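Local coordinates for uncharacterized protein YfeY (Escherichia coli, PDB 2QZB), which is of unknown function but belongs to the DUF1131 family, its full-length precursor having a lipoprotein-type signal, consistent with membrane attachment, at residues 64-70 against 82-88; 14-18 against 88-92; 122-126 against 134-138; 42-47 against 59-64; 95-101 against 157-162. Residue numbers count along the deposited sequence, not the author numbering.

Four of the five contacts reach one antiparallel sheet. Interaction 4 joins strands 44-52 and 55-64, interaction 1 continues across 67-73 to 81-84, interaction 5 involves strand 158-165, and interaction 3 lies beyond it on 133-138 and 123-126. Interactions 4 and 1 share Lys-64, their centres about 8 Å apart; interactions 3 and 5 are equally close. The centres of interactions 3 and 4 are about 22 Å apart, on opposite sides of the chain's centre. Interaction 2 shares Asp-88 with interaction 1 and packs on it, Met-70 CE lying 3.5 Å from Ile-89 CD1; its Ala-91 N also lies 3.8 Å from Ile-162 CD1 of interaction 5. No active site or ligand is identified.

Interaction 1. Residues 64-70 against 82-88; sequences KGDNVAM and IDVLDSD
Residues 64-70 begin with a type II' turn from Lys-64 to Asn-67, with Gly-65 at phi/psi 57/-125, closed by Lys-64 N to Asn-67 O at 2.8 Å and Asn-67 N to Lys-64 O at 3.2 Å. The following strand segment 67-70 meets 82-84 antiparallel but strongly twisted, the axes 124° apart and 5.7 Å at closest approach. Met-70 and Val-84 form a non-hydrogen-bonded pair, CA to CA 4.5 Å. Ala-69 O accepts from Leu-85 N at 2.8 Å (165°) and, weakly, from Asp-86 N at 3.1 Å.

Side chains set the rest. Lys-64 (t, t, p, t) carries NZ to Asp-88 OD1 at 2.7 Å and Asp-86 OD1 at 2.9 Å, a salt-bridge network. Asp-86, chi1 t, also takes Asp-88 N on OD1 at 3.0 Å, making an Asx turn, while its OD2 is hydrogen-bonded to Tyr-43 OH. Met-70 (m, t, t) places SD 3.9 Å from Ile-82 CG2, with its CG 4.5 Å from Val-84 CG2. Leu-85 (m, chi2 86°) brings CD1 4.4 Å from CG1 of Val-68, whose chi1 is t.

Against neighbouring strand 55-64, Ala-69 (psi -33°) and Met-70 both face Val-62, a classic beta bulge. The contact itself is the hairpin of strands 67-73 and 81-84, third and fourth of a four-strand antiparallel meander.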
# COMPACT_ATOMS: atom_id res chain seq x y z
N LYS A 64 5.98 -13.42 -1.43
CA LYS A 64 5.23 -14.28 -2.35
C LYS A 64 6.23 -14.69 -3.41
O LYS A 64 6.62 -13.90 -4.25
CB LYS A 64 4.04 -13.56 -2.96
CG LYS A 64 3.09 -14.51 -3.74
CD LYS A 64 1.84 -13.82 -4.27
CE LYS A 64 2.07 -13.20 -5.64
NZ LYS A 64 0.75 -13.02 -6.38
N GLY A 65 6.72 -15.91 -3.27
CA GLY A 65 7.92 -16.33 -3.98
C GLY A 65 9.09 -15.42 -3.66
O GLY A 65 9.40 -15.17 -2.48
N ASP A 66 9.67 -14.89 -4.72
CA ASP A 66 10.88 -14.08 -4.71
C ASP A 66 10.62 -12.59 -4.39
O ASP A 66 11.57 -11.79 -4.26
CB ASP A 66 11.50 -14.16 -6.14
CG ASP A 66 10.43 -14.43 -7.27
OD1 ASP A 66 10.58 -13.87 -8.40
OD2 ASP A 66 9.44 -15.20 -7.07
N ASN A 67 9.34 -12.24 -4.30
CA ASN A 67 8.90 -10.84 -4.34
C ASN A 67 8.13 -10.47 -3.07
O ASN A 67 7.43 -11.30 -2.45
CB ASN A 67 7.95 -10.64 -5.53
CG ASN A 67 8.65 -10.63 -6.89
OD1 ASN A 67 9.69 -9.99 -7.11
ND2 ASN A 67 8.06 -11.34 -7.82
N VAL A 68 8.21 -9.20 -2.69
CA VAL A 68 7.50 -8.73 -1.52
C VAL A 68 6.04 -8.61 -1.89
O VAL A 68 5.70 -7.94 -2.86
CB VAL A 68 8.11 -7.39 -1.01
CG1 VAL A 68 7.35 -6.86 0.15
CG2 VAL A 68 9.54 -7.59 -0.63
N ALA A 69 5.18 -9.30 -1.16
CA ALA A 69 3.71 -9.18 -1.33
C ALA A 69 3.10 -8.07 -0.46
O ALA A 69 2.08 -7.47 -0.84
CB ALA A 69 3.03 -10.51 -1.00
N MET A 70 3.68 -7.84 0.73
CA MET A 70 3.21 -6.80 1.69
C MET A 70 4.38 -6.43 2.56
O MET A 70 5.19 -7.30 2.92
CB MET A 70 2.16 -7.27 2.73
CG MET A 70 0.89 -7.96 2.28
SD MET A 70 -0.25 -8.38 3.65
CE MET A 70 -1.07 -9.69 2.79
N ILE A 82 0.19 -1.04 6.31
CA ILE A 82 0.45 -2.24 5.46
C ILE A 82 0.45 -1.75 4.03
O ILE A 82 -0.55 -1.16 3.58
CB ILE A 82 -0.63 -3.33 5.60
CG1 ILE A 82 -0.79 -3.78 7.06
CG2 ILE A 82 -0.30 -4.57 4.67
CD1 ILE A 82 -2.18 -4.35 7.44
N ASP A 83 1.58 -1.92 3.34
CA ASP A 83 1.63 -1.67 1.90
C ASP A 83 1.43 -3.00 1.15
O ASP A 83 2.10 -3.98 1.46
CB ASP A 83 2.97 -1.08 1.53
CG ASP A 83 3.26 0.23 2.28
OD1 ASP A 83 4.00 1.06 1.73
OD2 ASP A 83 2.76 0.41 3.41
N VAL A 84 0.49 -3.04 0.21
CA VAL A 84 0.16 -4.28 -0.47
C VAL A 84 0.70 -4.16 -1.88
O VAL A 84 0.44 -3.18 -2.59
CB VAL A 84 -1.36 -4.60 -0.47
CG1 VAL A 84 -1.67 -5.94 -1.22
CG2 VAL A 84 -1.87 -4.71 0.96
N LEU A 85 1.49 -5.14 -2.28
CA LEU A 85 2.00 -5.18 -3.65
C LEU A 85 1.54 -6.43 -4.40
O LEU A 85 1.82 -6.58 -5.59
CB LEU A 85 3.52 -5.11 -3.63
CG LEU A 85 4.15 -3.91 -2.90
CD1 LEU A 85 4.34 -4.09 -1.39
CD2 LEU A 85 5.48 -3.69 -3.49
N ASP A 86 0.88 -7.32 -3.69
CA ASP A 86 0.36 -8.58 -4.22
C ASP A 86 -0.86 -8.28 -5.09
O ASP A 86 -1.89 -7.74 -4.59
CB ASP A 86 -0.07 -9.47 -3.06
CG ASP A 86 -0.47 -10.89 -3.49
OD1 ASP A 86 -0.66 -11.18 -4.70
OD2 ASP A 86 -0.59 -11.72 -2.57
N SER A 87 -0.74 -8.62 -6.38
CA SER A 87 -1.78 -8.25 -7.33
C SER A 87 -3.06 -9.03 -7.04
O SER A 87 -4.13 -8.59 -7.42
CB SER A 87 -1.30 -8.45 -8.78
OG SER A 87 -1.00 -9.83 -8.97
N ASP A 88 -2.93 -10.15 -6.35
CA ASP A 88 -4.07 -10.95 -5.92
C ASP A 88 -4.89 -10.39 -4.75
O ASP A 88 -5.92 -10.97 -4.40
CB ASP A 88 -3.63 -12.37 -5.56
CG ASP A 88 -2.93 -13.07 -6.71
OD1 ASP A 88 -1.89 -13.75 -6.45
OD2 ASP A 88 -3.41 -12.92 -7.87

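Interaction 2. Residues 14-18 against 88-92; sequences TKVSE and DIPAD
A single parallel-type beta bridge joins strand 16-17, first of the small hairpin 16-17/20-21 at the start of the modelled chain, to the irregular loop after strand 81-84. The touching parts run in similar directions, 33° apart. Val-16 is paired with Ala-91 at a CA to CA distance of 4.4 Å, and Val-16 N donates to Pro-90 O (3.0 Å, 151°) while Asp-92 N donates to Val-16 O (2.8 Å, 145°). Bonds from one residue to both flanks of its partner are the signature of parallel pairing.

Val-16, extended at -75/128 with chi1 t, is one of three residues that lose most surface here. Its CG2 lies 3.9 Å from Ile-89 CG2 and its CB 4.4 Å from Ala-91 CB; the same side chain also touches Val-84 and Val-21, so it joins hairpin, loop and sheet.

Asp-92, chi1 p and chi2 near 0°, sets OD2 3.3 Å from Ser-17 CB, a van der Waals contact; Ser-17 OG is hydrogen-bonded to Gln-19 OE1.

Lys-15 lies along the outside of the loop, chi1 m and then t throughout. Its CD is 3.8 Å from Pro-90 CG and 4.0 Å from Asp-92 CA, and its CA sits 3.2 Å from Pro-90 O. At its tip, NZ donates to a water 2.4 Å away, and that water donates to Ala-91 O at 2.7 Å.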
# COMPACT_ATOMS: atom_id res chain seq x y z
N THR A 14 -9.05 -12.41 0.73
CA THR A 14 -8.29 -11.28 1.34
C THR A 14 -8.38 -9.99 0.53
O THR A 14 -7.98 -9.94 -0.65
CB THR A 14 -6.82 -11.67 1.53
OG1 THR A 14 -6.76 -12.91 2.27
CG2 THR A 14 -6.03 -10.56 2.28
N LYS A 15 -8.90 -8.95 1.19
CA LYS A 15 -8.91 -7.61 0.62
C LYS A 15 -8.43 -6.56 1.63
O LYS A 15 -8.56 -6.72 2.86
CB LYS A 15 -10.30 -7.21 0.17
CG LYS A 15 -11.02 -8.19 -0.75
CD LYS A 15 -12.01 -7.43 -1.62
CE LYS A 15 -12.76 -8.37 -2.57
NZ LYS A 15 -13.51 -7.59 -3.60
N VAL A 16 -7.92 -5.46 1.09
CA VAL A 16 -7.73 -4.26 1.88
C VAL A 16 -9.07 -3.58 2.13
O VAL A 16 -9.84 -3.32 1.21
CB VAL A 16 -6.78 -3.30 1.15
CG1 VAL A 16 -6.23 -2.25 2.10
CG2 VAL A 16 -5.64 -4.10 0.47
N SER A 17 -9.35 -3.30 3.41
CA SER A 17 -10.58 -2.63 3.82
C SER A 17 -10.23 -1.58 4.85
O SER A 17 -9.09 -1.52 5.29
CB SER A 17 -11.55 -3.64 4.43
OG SER A 17 -11.10 -4.08 5.74
N GLU A 18 -11.20 -0.77 5.26
CA GLU A 18 -11.02 0.21 6.34
C GLU A 18 -10.35 -0.36 7.59
O GLU A 18 -9.60 0.35 8.25
CB GLU A 18 -12.37 0.83 6.76
CG GLU A 18 -13.05 1.65 5.67
CD GLU A 18 -12.14 2.73 5.13
OE1 GLU A 18 -11.83 3.70 5.87
OE2 GLU A 18 -11.71 2.60 3.98
N ASP A 88 -2.93 -10.15 -6.35
CA ASP A 88 -4.07 -10.95 -5.92
C ASP A 88 -4.89 -10.39 -4.75
O ASP A 88 -5.92 -10.97 -4.40
CB ASP A 88 -3.63 -12.37 -5.56
CG ASP A 88 -2.93 -13.07 -6.71
OD1 ASP A 88 -1.89 -13.75 -6.45
OD2 ASP A 88 -3.41 -12.92 -7.87
N ILE A 89 -4.45 -9.30 -4.14
CA ILE A 89 -5.24 -8.71 -3.04
C ILE A 89 -5.78 -7.37 -3.52
O ILE A 89 -5.02 -6.42 -3.63
CB ILE A 89 -4.34 -8.51 -1.78
CG1 ILE A 89 -3.72 -9.86 -1.39
CG2 ILE A 89 -5.12 -7.82 -0.61
CD1 ILE A 89 -2.77 -9.79 -0.26
N PRO A 90 -7.10 -7.29 -3.78
CA PRO A 90 -7.64 -6.00 -4.18
C PRO A 90 -8.08 -5.18 -2.96
O PRO A 90 -8.15 -5.71 -1.85
CB PRO A 90 -8.85 -6.40 -5.04
CG PRO A 90 -9.39 -7.72 -4.30
CD PRO A 90 -8.15 -8.32 -3.62
N ALA A 91 -8.33 -3.89 -3.15
CA ALA A 91 -9.02 -3.08 -2.18
C ALA A 91 -10.52 -3.38 -2.27
O ALA A 91 -11.00 -3.78 -3.32
CB ALA A 91 -8.75 -1.59 -2.45
N ASP A 92 -11.26 -3.19 -1.19
CA ASP A 92 -12.69 -3.48 -1.26
C ASP A 92 -13.44 -2.34 -1.99
O ASP A 92 -14.63 -2.44 -2.26
CB ASP A 92 -13.26 -3.82 0.13
CG ASP A 92 -13.33 -2.62 1.02
OD1 ASP A 92 -12.93 -1.52 0.60
OD2 ASP A 92 -13.80 -2.76 2.16
O HOH W 1 -12.87 -5.41 -4.38

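Interaction 3. Residues 122-126 against 134-138; sequences AVECK and SYQFS
Ala-122 opens the pairing: its CA makes a CA-H...O contact with Phe-137 O at 3.2 Å, and its CB lies 3.9 Å from Gln-136 OE1. Strand 123-126 then runs antiparallel to 134-138, axes 4.5 Å apart at closest and 155° between directions, both backbones extended.

Val-123 and Phe-137 form a hydrogen-bonded pair, CA to CA 5.2 Å, with Val-123 N to Phe-137 O at 3.2 Å and Phe-137 N to Val-123 O at 2.7 Å. Glu-124 faces Gln-136 as a non-hydrogen-bonded pair with CA atoms 4.2 Å apart. Here the side chains supply the bond: Glu-124 (t, t) accepts on OE1 from NE2 of Gln-136 (m, t) at 3.1 Å, and its OE2 is salt-bridged to Arg-165.

Cys-125 pairs with Tyr-135 through Cys-125 N to Tyr-135 O at 2.9 Å and Tyr-135 N to Cys-125 O at 2.8 Å. With chi1 m, its SG lies 3.9 Å from Phe-137 CE1, an oblique sulfur-aromatic contact. Lys-126 ends the register opposite Ser-134, CA to CA 4.2 Å.

Val-123, Cys-125, Tyr-135 and Phe-137 share one face of this hairpin. There Phe-137 stacks edge-to-face with Phe-101 and touches Leu-104 of helix 101-104. Outward, Cys-125 is disulfide-bonded to Cys-112 of the outermost strand 112-114; inward, strand 133-138 pairs with 158-165.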
# COMPACT_ATOMS: atom_id res chain seq x y z
N ALA A 122 6.70 7.55 -7.83
CA ALA A 122 5.28 7.21 -7.58
C ALA A 122 4.46 8.38 -7.01
O ALA A 122 4.98 9.26 -6.33
CB ALA A 122 5.17 6.01 -6.64
N VAL A 123 3.17 8.36 -7.29
CA VAL A 123 2.24 9.36 -6.82
C VAL A 123 1.25 8.60 -5.94
O VAL A 123 0.84 7.49 -6.28
CB VAL A 123 1.54 10.03 -8.02
CG1 VAL A 123 0.48 11.03 -7.56
CG2 VAL A 123 2.58 10.77 -8.83
N GLU A 124 0.92 9.18 -4.79
CA GLU A 124 -0.00 8.56 -3.86
C GLU A 124 -1.30 9.37 -3.74
O GLU A 124 -1.25 10.59 -3.52
CB GLU A 124 0.66 8.46 -2.50
CG GLU A 124 -0.11 7.64 -1.49
CD GLU A 124 0.65 7.52 -0.20
OE1 GLU A 124 1.88 7.27 -0.25
OE2 GLU A 124 0.02 7.71 0.85
N CYS A 125 -2.43 8.66 -3.82
CA CYS A 125 -3.78 9.26 -3.84
C CYS A 125 -4.68 8.56 -2.85
O CYS A 125 -4.70 7.34 -2.79
CB CYS A 125 -4.44 9.12 -5.23
SG CYS A 125 -3.51 9.73 -6.70
N LYS A 126 -5.49 9.32 -2.12
CA LYS A 126 -6.42 8.73 -1.18
C LYS A 126 -7.57 8.13 -1.94
O LYS A 126 -8.02 8.67 -2.96
CB LYS A 126 -6.96 9.77 -0.17
CG LYS A 126 -5.93 10.77 0.31
CD LYS A 126 -6.34 12.22 -0.09
CE LYS A 126 -5.42 13.28 0.55
NZ LYS A 126 -5.46 14.58 -0.21
N SER A 134 -5.09 4.31 0.57
CA SER A 134 -4.46 5.12 -0.45
C SER A 134 -3.94 4.17 -1.53
O SER A 134 -3.76 2.99 -1.25
CB SER A 134 -3.25 5.86 0.12
OG SER A 134 -3.63 6.74 1.17
N TYR A 135 -3.70 4.70 -2.72
CA TYR A 135 -3.14 3.93 -3.84
C TYR A 135 -1.89 4.66 -4.26
O TYR A 135 -1.88 5.89 -4.34
CB TYR A 135 -4.13 3.87 -5.02
CG TYR A 135 -5.56 3.49 -4.67
CD1 TYR A 135 -5.85 2.29 -4.04
CD2 TYR A 135 -6.62 4.33 -5.00
CE1 TYR A 135 -7.14 1.95 -3.70
CE2 TYR A 135 -7.93 3.98 -4.69
CZ TYR A 135 -8.19 2.80 -4.05
OH TYR A 135 -9.48 2.43 -3.76
N GLN A 136 -0.81 3.94 -4.52
CA GLN A 136 0.30 4.57 -5.23
C GLN A 136 0.23 4.18 -6.70
O GLN A 136 -0.21 3.07 -7.04
CB GLN A 136 1.68 4.21 -4.65
CG GLN A 136 1.89 4.65 -3.20
CD GLN A 136 3.37 4.58 -2.73
OE1 GLN A 136 4.23 4.03 -3.43
NE2 GLN A 136 3.64 5.15 -1.56
N PHE A 137 0.68 5.09 -7.56
CA PHE A 137 0.61 4.89 -9.01
C PHE A 137 2.02 4.95 -9.55
O PHE A 137 2.86 5.66 -9.00
CB PHE A 137 -0.26 5.98 -9.68
CG PHE A 137 -1.73 5.79 -9.42
CD1 PHE A 137 -2.33 6.32 -8.27
CD2 PHE A 137 -2.50 5.05 -10.28
CE1 PHE A 137 -3.66 6.11 -8.01
CE2 PHE A 137 -3.83 4.85 -10.04
CZ PHE A 137 -4.41 5.36 -8.89
N SER A 138 2.30 4.20 -10.62
CA SER A 138 3.56 4.43 -11.34
C SER A 138 3.37 4.33 -12.83
O SER A 138 2.37 3.76 -13.30
CB SER A 138 4.73 3.57 -10.84
OG SER A 138 4.35 2.28 -10.45

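Interaction 4. Residues 42-47 against 59-64; sequences DYRLRS and FFEVMK
Tyr-43, chi1 m, lays its ring over Val-62: CG1 of Val-62 is 3.8 Å from the Tyr-43 ring centroid and 25° off its normal, a CH-pi contact. The strands behind it form an antiparallel hairpin, axes 4.5 Å at closest approach and directions at 154°. Arg-44 pairs with Met-63 (Arg-44 N to Met-63 O 3.0 Å, Met-63 N to Arg-44 O 2.7 Å) and Arg-46 with Glu-61 (Arg-46 N to Glu-61 O and Glu-61 N to Arg-46 O, both 2.9 Å). Between and beyond them, Leu-45 with Val-62 and Ser-47 with Phe-60 are non-hydrogen-bonded pairs.

Leu-45 (t, p) sets CD1 3.8 Å from Phe-60 CB and 3.9 Å from Val-62 CG2, on the face covered by helix 32-38. On the other face Arg-46 NE and NH2 hydrogen-bond to Glu-61 OE2 at 3.1 and 3.0 Å as part of a salt bridge, and Met-63 SD lies over the guanidinium, 3.6 Å from Arg-46 NE. One face is thus apolar against the helix; the other is mixed, its salt bridge beside the buried Met-63.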
# COMPACT_ATOMS: atom_id res chain seq x y z
N ASP A 42 -0.16 -18.63 0.66
CA ASP A 42 1.03 -19.42 0.68
C ASP A 42 2.21 -18.44 0.72
O ASP A 42 2.95 -18.31 -0.25
CB ASP A 42 1.09 -20.28 -0.59
CG ASP A 42 -0.19 -21.09 -0.82
OD1 ASP A 42 -0.53 -21.90 0.07
OD2 ASP A 42 -0.83 -20.93 -1.88
N TYR A 43 2.37 -17.74 1.83
CA TYR A 43 3.40 -16.72 1.96
C TYR A 43 4.53 -17.22 2.82
O TYR A 43 4.35 -18.15 3.59
CB TYR A 43 2.82 -15.49 2.65
CG TYR A 43 1.74 -14.75 1.88
CD1 TYR A 43 2.00 -14.21 0.63
CD2 TYR A 43 0.47 -14.61 2.42
CE1 TYR A 43 1.02 -13.53 -0.06
CE2 TYR A 43 -0.51 -13.95 1.74
CZ TYR A 43 -0.22 -13.40 0.51
OH TYR A 43 -1.19 -12.72 -0.17
N ARG A 44 5.68 -16.57 2.67
CA ARG A 44 6.77 -16.61 3.61
C ARG A 44 6.83 -15.25 4.31
O ARG A 44 6.18 -14.29 3.87
CB ARG A 44 8.09 -16.87 2.86
CG ARG A 44 8.37 -18.38 2.50
CD ARG A 44 7.30 -19.01 1.58
NE ARG A 44 7.72 -20.33 1.12
CZ ARG A 44 8.31 -20.59 -0.05
NH1 ARG A 44 8.59 -19.62 -0.94
NH2 ARG A 44 8.66 -21.84 -0.34
N LEU A 45 7.61 -15.15 5.37
CA LEU A 45 7.69 -13.94 6.20
C LEU A 45 9.16 -13.65 6.55
O LEU A 45 9.93 -14.58 6.87
CB LEU A 45 6.85 -14.17 7.47
CG LEU A 45 6.59 -12.99 8.41
CD1 LEU A 45 5.76 -11.85 7.73
CD2 LEU A 45 5.87 -13.49 9.63
N ARG A 46 9.56 -12.38 6.47
CA ARG A 46 10.92 -11.95 6.68
C ARG A 46 10.80 -10.73 7.61
O ARG A 46 9.75 -10.13 7.66
CB ARG A 46 11.40 -11.44 5.33
CG ARG A 46 12.76 -11.56 5.09
CD ARG A 46 12.94 -11.74 3.63
NE ARG A 46 12.84 -10.53 2.83
CZ ARG A 46 13.56 -10.36 1.73
NH1 ARG A 46 14.40 -11.33 1.35
NH2 ARG A 46 13.46 -9.24 1.03
N SER A 47 11.87 -10.35 8.32
CA SER A 47 11.78 -9.16 9.15
C SER A 47 12.93 -8.20 8.92
O SER A 47 13.89 -8.50 8.24
CB SER A 47 11.57 -9.46 10.64
OG SER A 47 12.69 -10.13 11.23
N PHE A 59 9.82 -3.99 11.16
CA PHE A 59 8.85 -4.24 10.09
C PHE A 59 8.93 -5.70 9.62
O PHE A 59 9.91 -6.38 9.93
CB PHE A 59 9.01 -3.24 8.92
CG PHE A 59 10.27 -3.40 8.13
CD1 PHE A 59 11.40 -2.67 8.45
CD2 PHE A 59 10.30 -4.22 7.02
CE1 PHE A 59 12.56 -2.81 7.71
CE2 PHE A 59 11.45 -4.39 6.28
CZ PHE A 59 12.59 -3.65 6.61
N PHE A 60 7.88 -6.15 8.92
CA PHE A 60 7.86 -7.49 8.30
C PHE A 60 7.58 -7.36 6.82
O PHE A 60 6.81 -6.50 6.40
CB PHE A 60 6.84 -8.43 8.97
CG PHE A 60 7.20 -8.81 10.38
CD1 PHE A 60 6.84 -7.98 11.46
CD2 PHE A 60 7.94 -9.98 10.63
CE1 PHE A 60 7.21 -8.30 12.75
CE2 PHE A 60 8.30 -10.32 11.92
CZ PHE A 60 7.95 -9.48 12.99
N GLU A 61 8.22 -8.22 6.02
CA GLU A 61 7.91 -8.40 4.62
C GLU A 61 7.27 -9.76 4.45
O GLU A 61 7.82 -10.82 4.83
CB GLU A 61 9.17 -8.27 3.74
CG GLU A 61 9.63 -6.79 3.55
CD GLU A 61 10.92 -6.68 2.80
OE1 GLU A 61 11.14 -5.67 2.11
OE2 GLU A 61 11.72 -7.63 2.87
N VAL A 62 6.07 -9.73 3.90
CA VAL A 62 5.33 -10.91 3.58
C VAL A 62 5.75 -11.24 2.15
O VAL A 62 5.65 -10.42 1.27
CB VAL A 62 3.83 -10.63 3.65
CG1 VAL A 62 3.06 -11.85 3.21
CG2 VAL A 62 3.42 -10.23 5.10
N MET A 63 6.25 -12.44 1.94
CA MET A 63 6.91 -12.75 0.67
C MET A 63 6.05 -13.69 -0.15
O MET A 63 5.48 -14.65 0.37
CB MET A 63 8.28 -13.41 0.93
CG MET A 63 9.27 -12.57 1.81
SD MET A 63 9.70 -10.97 1.09
CE MET A 63 10.65 -11.40 -0.34
N LYS A 64 5.98 -13.42 -1.43
CA LYS A 64 5.23 -14.28 -2.35
C LYS A 64 6.23 -14.69 -3.41
O LYS A 64 6.62 -13.90 -4.25
CB LYS A 64 4.04 -13.56 -2.96
CG LYS A 64 3.09 -14.51 -3.74
CD LYS A 64 1.84 -13.82 -4.27
CE LYS A 64 2.07 -13.20 -5.64
NZ LYS A 64 0.75 -13.02 -6.38
O HOH W 2 5.59 -17.78 -1.05

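Interaction 5. Residues 95-101 against 157-162; sequences VKIGTPF and WKVSKI
Three backbone hydrogen bonds tie the loop 95-101 to the start of strand 158-165. Gly-98 N donates to Val-159 O (2.7 Å, 175°), Val-159 N to Thr-99 O (2.9 Å, 157°) and Phe-101 N to Trp-157 O (2.8 Å, 173°). The register runs antiparallel, with a single bridge between Pro-100 and Lys-158, CA to CA 4.4 Å; proline, lacking an N-H, sits where no donor is needed.

The loop also serves itself. A type II turn from Lys-96 to Thr-99, with Gly-98 at phi 94°, lets Lys-96 O accept both Thr-99 N and Thr-99 OG1, each at 2.9 Å.

Val-159, chi1 t, packs against the loop: its CG2 is 3.7 Å from Val-95 CG1 and its CG1 4.2 Å from Ile-97 CD1. Ile-97 (m, m) brings that CD1 within 3.5 Å of Ser-160 O and 4.3 Å of Ile-162 CG1.

In 157-162, Trp-157 NE1 is hydrogen-bonded to Glu-140 O. Lys-158 and Ser-160 hydrogen-bond through their backbones to strand 133-138, where Ser-160 and Lys-161 form a classic bulge opposite Gln-136. Ile-162 pairs with Val-84, so ahead of strand 81-84 a type II turn loop joins the strand's other side by one antiparallel, non-hydrogen-bonded bridge.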
# COMPACT_ATOMS: atom_id res chain seq x y z
N VAL A 95 -10.38 -1.51 -6.35
CA VAL A 95 -9.12 -1.18 -6.93
C VAL A 95 -8.10 -2.34 -6.68
O VAL A 95 -8.14 -3.03 -5.65
CB VAL A 95 -8.65 0.18 -6.43
CG1 VAL A 95 -7.28 0.48 -6.92
CG2 VAL A 95 -9.65 1.30 -6.90
N LYS A 96 -7.25 -2.57 -7.68
CA LYS A 96 -6.22 -3.60 -7.60
C LYS A 96 -4.97 -3.06 -8.24
O LYS A 96 -5.00 -2.04 -8.94
CB LYS A 96 -6.65 -4.87 -8.33
CG LYS A 96 -6.92 -4.65 -9.81
CD LYS A 96 -7.54 -5.89 -10.46
CE LYS A 96 -8.50 -5.57 -11.63
NZ LYS A 96 -8.99 -6.82 -12.34
N ILE A 97 -3.86 -3.75 -7.99
CA ILE A 97 -2.61 -3.49 -8.68
C ILE A 97 -2.87 -3.58 -10.19
O ILE A 97 -3.50 -4.52 -10.64
CB ILE A 97 -1.52 -4.50 -8.23
CG1 ILE A 97 -1.37 -4.47 -6.70
CG2 ILE A 97 -0.18 -4.24 -8.90
CD1 ILE A 97 -0.78 -3.24 -6.16
N GLY A 98 -2.42 -2.57 -10.93
CA GLY A 98 -2.76 -2.48 -12.31
C GLY A 98 -3.97 -1.62 -12.68
O GLY A 98 -4.13 -1.31 -13.86
N THR A 99 -4.81 -1.21 -11.72
CA THR A 99 -5.95 -0.36 -12.07
C THR A 99 -5.40 0.91 -12.74
O THR A 99 -4.46 1.49 -12.23
CB THR A 99 -6.79 -0.01 -10.83
OG1 THR A 99 -7.37 -1.22 -10.34
CG2 THR A 99 -7.96 1.01 -11.14
N PRO A 100 -5.96 1.33 -13.89
CA PRO A 100 -5.54 2.58 -14.53
C PRO A 100 -5.91 3.82 -13.68
O PRO A 100 -6.97 3.88 -13.08
CB PRO A 100 -6.29 2.57 -15.87
CG PRO A 100 -6.62 1.05 -16.12
CD PRO A 100 -6.97 0.61 -14.70
N PHE A 101 -5.00 4.78 -13.61
CA PHE A 101 -5.33 6.06 -12.96
C PHE A 101 -6.68 6.66 -13.42
O PHE A 101 -7.50 7.07 -12.59
CB PHE A 101 -4.18 7.04 -13.26
CG PHE A 101 -4.33 8.38 -12.60
CD1 PHE A 101 -3.91 8.58 -11.28
CD2 PHE A 101 -4.82 9.48 -13.33
CE1 PHE A 101 -4.03 9.83 -10.66
CE2 PHE A 101 -4.94 10.73 -12.73
CZ PHE A 101 -4.56 10.92 -11.39
N TRP A 157 -0.96 6.09 -16.00
CA TRP A 157 -0.35 5.40 -14.85
C TRP A 157 -1.26 4.28 -14.29
O TRP A 157 -2.46 4.26 -14.55
CB TRP A 157 0.04 6.42 -13.78
CG TRP A 157 1.30 7.20 -14.15
CD1 TRP A 157 1.71 7.57 -15.40
CD2 TRP A 157 2.29 7.71 -13.24
NE1 TRP A 157 2.91 8.25 -15.33
CE2 TRP A 157 3.29 8.34 -14.01
CE3 TRP A 157 2.45 7.66 -11.85
CZ2 TRP A 157 4.41 8.96 -13.44
CZ3 TRP A 157 3.57 8.25 -11.27
CH2 TRP A 157 4.54 8.90 -12.07
N LYS A 158 -0.68 3.34 -13.56
CA LYS A 158 -1.44 2.24 -13.00
C LYS A 158 -1.07 2.06 -11.53
O LYS A 158 0.05 2.35 -11.17
CB LYS A 158 -1.17 0.92 -13.76
CG LYS A 158 -1.71 0.97 -15.19
CD LYS A 158 -1.52 -0.33 -15.92
CE LYS A 158 -2.00 -0.20 -17.40
NZ LYS A 158 -1.44 -1.37 -18.20
N VAL A 159 -2.00 1.53 -10.75
CA VAL A 159 -1.81 1.30 -9.35
C VAL A 159 -0.67 0.31 -9.18
O VAL A 159 -0.71 -0.80 -9.74
CB VAL A 159 -3.12 0.71 -8.68
CG1 VAL A 159 -2.85 0.27 -7.25
CG2 VAL A 159 -4.25 1.74 -8.70
N SER A 160 0.34 0.68 -8.40
CA SER A 160 1.47 -0.22 -8.15
C SER A 160 1.58 -0.62 -6.68
O SER A 160 2.30 -1.54 -6.33
CB SER A 160 2.77 0.44 -8.59
OG SER A 160 2.90 1.70 -7.96
N LYS A 161 0.83 0.06 -5.81
CA LYS A 161 0.73 -0.35 -4.42
C LYS A 161 -0.61 0.11 -3.83
O LYS A 161 -1.14 1.16 -4.21
CB LYS A 161 1.91 0.26 -3.68
CG LYS A 161 2.05 -0.07 -2.25
CD LYS A 161 3.53 -0.20 -1.96
CE LYS A 161 4.18 1.13 -1.81
NZ LYS A 161 5.59 0.95 -1.34
N ILE A 162 -1.15 -0.68 -2.91
CA ILE A 162 -2.31 -0.26 -2.14
C ILE A 162 -1.82 -0.12 -0.67
O ILE A 162 -1.18 -1.04 -0.12
CB ILE A 162 -3.51 -1.26 -2.26
CG1 ILE A 162 -3.91 -1.46 -3.74
CG2 ILE A 162 -4.72 -0.75 -1.43
CD1 ILE A 162 -4.90 -2.53 -3.95